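Local coordinates for protein 6-phosphogluconolactonase (Trypanosoma cruzi, PDB 6VYE) that probably hydrolyses 6-phosphogluconolactone to 6-phosphogluconate, the second step of the oxidative pentose phosphate pathway, at residues S25-C29 / M58-L63; L68-K72 / L103-P108. All coordinates share one frame. Residues are numbered along the deposited sequence.

Interaction 1: S25-C29 / M58-L63; sequences SGVAC and MLYSLL
Two helices on one face of the central, mainly parallel sheet of a Rossmann-like alpha/beta fold cross here at close range. Segments 25-29 and 58-63 are both regular alpha-helix (phi -56 to -76°, psi -34 to -48°); their axes approach to 8.8 Å with a crossing angle of -58°. The closest backbone pair is Ser25 and Leu59, with 4.5 Å between their CA atoms, a spacing permitted by the small side chains pointing toward the second helix, Ser25, Ala28 and Cys29. Along that helix, Met58 comes first: its CB is 3.9 Å from Ser25 OG. Leu59 (chi1 t, chi2 p) follows, its N 3.6 Å from Ser25 CB, its CD2 3.7 Å from Ala28 CB and its CD1 3.6 Å from Cys29 CB; it also touches Leu165 of strand 163-167. Tyr60 and Ser61 do not reach the first segment; they touch helix 95-104 instead, Tyr60 on Met98 and Ser61 on Ala102. Leu62 (t, p) points at the first helix, with CD2 3.6 Å from Gly26 CA and 3.8 Å from Cys29 CB. The packing, mostly apolar, buries 332 Å². Leu63 (m, t) completes it, its CD2 resting 3.6 Å from Cys29 SG, the sulfur set by a t rotamer.

Interaction 2: L68-K72 / L103-P108; sequences LHLLK and LLRDIP. Unlike the reference sequence in segment 103-108: Arg105 (reference His).
This is a helix-to-turn packing contact, mostly apolar and partly buried, between the short helix 68-73 and the chain leaving the C-terminal end of helix 95-104. Residues 68-72 are helical: Lys72 N to Leu68 O (2.7 Å) is an alpha-type bond, and the turn at 69-72 is wider, of pi type. In the other segment, Leu104 to Ile107 form a type I beta turn, closed by Ile107 N to Leu104 O at 3.1 Å, after which Ile107 (phi/psi -101/137) and Pro108 (-50/141) run extended. The nearest CA pair is Lys72 and Ile107 at 5.1 Å, and 309 Å² is buried. Ile107 (chi1 m, chi2 m) brings its CD1 to 3.8 Å from Leu71 CB and 4.2 Å from Leu68 CD1. Leu71 (m, t) reaches Leu103 (t, p), CD1 to CD1 4.1 Å. Leu68 (t, p) starts sideways, but its CD1 comes within 4.1 Å of Asp106 CB; Asp106 OD1 is hydrogen-bonded to His64. Lys72 (chi1 t, chi2 t) makes a van der Waals contact, CE 3.3 Å from Asp106 O, a buried oxygen without a hydrogen-bonding partner in the model; Pro108 CG sits 3.6 Å from Lys72 O. Helix 68-73 precedes strand 77-85 in the chain and helix 95-104 follows it; Leu71 touches Leu77 and Leu103 touches Phe79. The type I turn Leu104-Ile107 and helix 68-73 thus pack side by side in the helical layer covering that strand, as in a Rossmann-like alpha/beta fold.

Interaction 1 closes before interaction 2 opens along the chain, and their centres lie about 14 Å apart on the same side of the chain's centre. Helix 54-66 joins them: it packs on helix 24-38 in interaction 1, and helix 68-73 of interaction 2 follows it directly in sequence. The two contacts also touch, with Tyr60 O 3.5 Å from Leu103 CB and Leu63 CB 3.9 Å from Leu71 CD1, so the packing is continuous from helix 24-38 to helices 68-73 and 95-104. Helix 24-38 links strands 14-18 and 46-50, helices 54-66 and 68-73 link 46-50 and 77-85, and helix 95-104 follows 77-85; the contacts thus join helices from successive connections of the mixed eight-stranded sheet.

Interaction 1: S25-C29 / M58-L63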
# COMPACT_ATOMS: atom_id res chain seq x y z
N SER A 25 12.97 -7.23 -1.88
CA SER A 25 12.34 -7.59 -0.58
C SER A 25 13.32 -7.29 0.55
O SER A 25 12.87 -6.77 1.58
CB SER A 25 11.78 -9.00 -0.49
OG SER A 25 12.62 -9.95 -1.11
N GLY A 26 14.61 -7.59 0.35
CA GLY A 26 15.70 -7.36 1.31
C GLY A 26 15.83 -5.89 1.64
O GLY A 26 15.95 -5.55 2.84
N VAL A 27 15.84 -5.02 0.64
CA VAL A 27 15.92 -3.54 0.83
C VAL A 27 14.64 -3.02 1.51
O VAL A 27 14.74 -2.13 2.34
CB VAL A 27 16.19 -2.81 -0.49
CG1 VAL A 27 16.17 -1.30 -0.31
CG2 VAL A 27 17.53 -3.25 -1.09
N ALA A 28 13.47 -3.56 1.18
CA ALA A 28 12.18 -3.10 1.72
C ALA A 28 12.11 -3.45 3.20
O ALA A 28 11.76 -2.59 4.03
CB ALA A 28 11.03 -3.72 0.97
N CYS A 29 12.50 -4.67 3.53
CA CYS A 29 12.62 -5.17 4.91
C CYS A 29 13.56 -4.28 5.73
O CYS A 29 13.17 -3.87 6.86
CB CYS A 29 13.13 -6.61 4.87
SG CYS A 29 13.16 -7.35 6.51
N MET A 58 7.22 -12.02 -0.43
CA MET A 58 8.61 -12.38 -0.08
C MET A 58 9.11 -11.47 1.04
O MET A 58 9.85 -11.98 1.87
CB MET A 58 9.53 -12.26 -1.30
CG MET A 58 9.29 -13.39 -2.26
SD MET A 58 10.04 -13.00 -3.82
CE MET A 58 11.76 -13.18 -3.32
N LEU A 59 8.77 -10.18 1.01
CA LEU A 59 9.11 -9.23 2.10
C LEU A 59 8.50 -9.76 3.41
O LEU A 59 9.21 -9.79 4.39
CB LEU A 59 8.61 -7.83 1.69
CG LEU A 59 8.47 -6.78 2.79
CD1 LEU A 59 9.76 -6.58 3.53
CD2 LEU A 59 7.97 -5.46 2.23
N TYR A 60 7.27 -10.23 3.40
CA TYR A 60 6.55 -10.67 4.63
C TYR A 60 7.14 -11.98 5.15
O TYR A 60 7.21 -12.12 6.41
CB TYR A 60 5.04 -10.77 4.43
CG TYR A 60 4.39 -9.56 3.84
CD1 TYR A 60 4.95 -8.30 3.94
CD2 TYR A 60 3.17 -9.68 3.18
CE1 TYR A 60 4.32 -7.19 3.41
CE2 TYR A 60 2.56 -8.59 2.59
CZ TYR A 60 3.14 -7.34 2.70
OH TYR A 60 2.50 -6.30 2.12
N SER A 61 7.61 -12.86 4.25
CA SER A 61 8.29 -14.13 4.62
C SER A 61 9.66 -13.79 5.20
O SER A 61 10.07 -14.44 6.15
CB SER A 61 8.44 -15.06 3.45
OG SER A 61 7.19 -15.17 2.81
N LEU A 62 10.33 -12.81 4.61
CA LEU A 62 11.62 -12.32 5.13
C LEU A 62 11.44 -11.76 6.56
O LEU A 62 12.21 -12.19 7.43
CB LEU A 62 12.17 -11.30 4.14
CG LEU A 62 13.56 -10.75 4.43
CD1 LEU A 62 14.57 -11.87 4.74
CD2 LEU A 62 14.03 -9.93 3.24
N LEU A 63 10.42 -10.92 6.81
CA LEU A 63 10.12 -10.35 8.16
C LEU A 63 9.89 -11.50 9.14
O LEU A 63 10.36 -11.40 10.31
CB LEU A 63 8.89 -9.42 8.09
CG LEU A 63 9.13 -8.07 7.42
CD1 LEU A 63 7.83 -7.35 7.08
CD2 LEU A 63 9.99 -7.17 8.28

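Interaction 2: L68-K72 / L103-P108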
# COMPACT_ATOMS: atom_id res chain seq x y z
N LEU A 68 10.90 -11.92 13.58
CA LEU A 68 9.68 -12.35 14.30
C LEU A 68 9.68 -11.81 15.73
O LEU A 68 8.61 -11.48 16.26
CB LEU A 68 9.53 -13.86 14.32
CG LEU A 68 8.15 -14.36 14.75
CD1 LEU A 68 7.04 -13.59 14.03
CD2 LEU A 68 8.02 -15.85 14.46
N HIS A 69 10.84 -11.80 16.38
CA HIS A 69 10.97 -11.33 17.78
C HIS A 69 10.50 -9.86 17.87
O HIS A 69 9.81 -9.50 18.82
CB HIS A 69 12.40 -11.52 18.29
CG HIS A 69 12.47 -11.18 19.73
ND1 HIS A 69 12.82 -9.91 20.18
CD2 HIS A 69 12.14 -11.91 20.82
CE1 HIS A 69 12.76 -9.91 21.51
NE2 HIS A 69 12.33 -11.11 21.92
N LEU A 70 10.90 -9.06 16.89
CA LEU A 70 10.60 -7.62 16.83
C LEU A 70 9.09 -7.45 16.68
O LEU A 70 8.56 -6.55 17.32
CB LEU A 70 11.37 -7.00 15.67
CG LEU A 70 11.12 -5.53 15.41
CD1 LEU A 70 11.43 -4.70 16.63
CD2 LEU A 70 11.94 -5.05 14.23
N LEU A 71 8.44 -8.30 15.88
CA LEU A 71 7.01 -8.12 15.47
C LEU A 71 6.06 -8.82 16.45
O LEU A 71 4.96 -8.25 16.75
CB LEU A 71 6.84 -8.64 14.04
CG LEU A 71 7.70 -7.93 12.99
CD1 LEU A 71 7.45 -8.48 11.61
CD2 LEU A 71 7.52 -6.42 13.03
N LYS A 72 6.42 -10.01 16.92
CA LYS A 72 5.55 -10.83 17.80
C LYS A 72 5.77 -10.44 19.27
O LYS A 72 4.80 -10.00 19.89
CB LYS A 72 5.79 -12.32 17.53
CG LYS A 72 5.22 -13.30 18.54
CD LYS A 72 5.57 -14.72 18.13
CE LYS A 72 4.47 -15.72 18.37
NZ LYS A 72 4.33 -16.04 19.81
N LEU A 103 3.37 -14.56 7.28
CA LEU A 103 3.78 -13.76 8.47
C LEU A 103 2.67 -13.71 9.54
O LEU A 103 2.98 -13.98 10.68
CB LEU A 103 4.13 -12.35 7.98
CG LEU A 103 4.37 -11.31 9.07
CD1 LEU A 103 5.53 -11.70 9.98
CD2 LEU A 103 4.62 -9.95 8.44
N LEU A 104 1.44 -13.32 9.20
CA LEU A 104 0.50 -12.80 10.23
C LEU A 104 -0.05 -13.92 11.11
O LEU A 104 -0.57 -13.59 12.19
CB LEU A 104 -0.61 -11.99 9.56
CG LEU A 104 -0.14 -10.76 8.80
CD1 LEU A 104 -1.34 -9.98 8.26
CD2 LEU A 104 0.70 -9.85 9.68
N ARG A 105 0.07 -15.18 10.70
CA ARG A 105 -0.37 -16.36 11.50
C ARG A 105 0.36 -16.34 12.85
O ARG A 105 -0.21 -16.81 13.81
CB ARG A 105 -0.14 -17.66 10.72
CG ARG A 105 1.30 -17.95 10.31
CD ARG A 105 1.40 -19.15 9.37
NE ARG A 105 2.68 -19.18 8.65
CZ ARG A 105 3.82 -19.69 9.13
NH1 ARG A 105 3.84 -20.27 10.32
NH2 ARG A 105 4.92 -19.64 8.42
N ASP A 106 1.55 -15.75 12.94
CA ASP A 106 2.34 -15.70 14.19
C ASP A 106 2.35 -14.31 14.85
O ASP A 106 3.20 -14.10 15.73
CB ASP A 106 3.77 -16.14 13.88
CG ASP A 106 3.87 -17.65 13.71
OD1 ASP A 106 4.53 -18.11 12.76
OD2 ASP A 106 3.25 -18.33 14.50
N ILE A 107 1.47 -13.38 14.46
CA ILE A 107 1.39 -12.00 15.04
C ILE A 107 0.22 -11.95 16.02
O ILE A 107 -0.84 -12.47 15.74
CB ILE A 107 1.26 -10.95 13.92
CG1 ILE A 107 2.47 -11.01 13.00
CG2 ILE A 107 1.04 -9.53 14.47
CD1 ILE A 107 3.81 -10.87 13.69
N PRO A 108 0.37 -11.32 17.20
CA PRO A 108 -0.76 -11.15 18.12
C PRO A 108 -1.99 -10.55 17.41
O PRO A 108 -1.83 -9.73 16.49
CB PRO A 108 -0.22 -10.20 19.19
CG PRO A 108 1.28 -10.46 19.18
CD PRO A 108 1.63 -10.78 17.74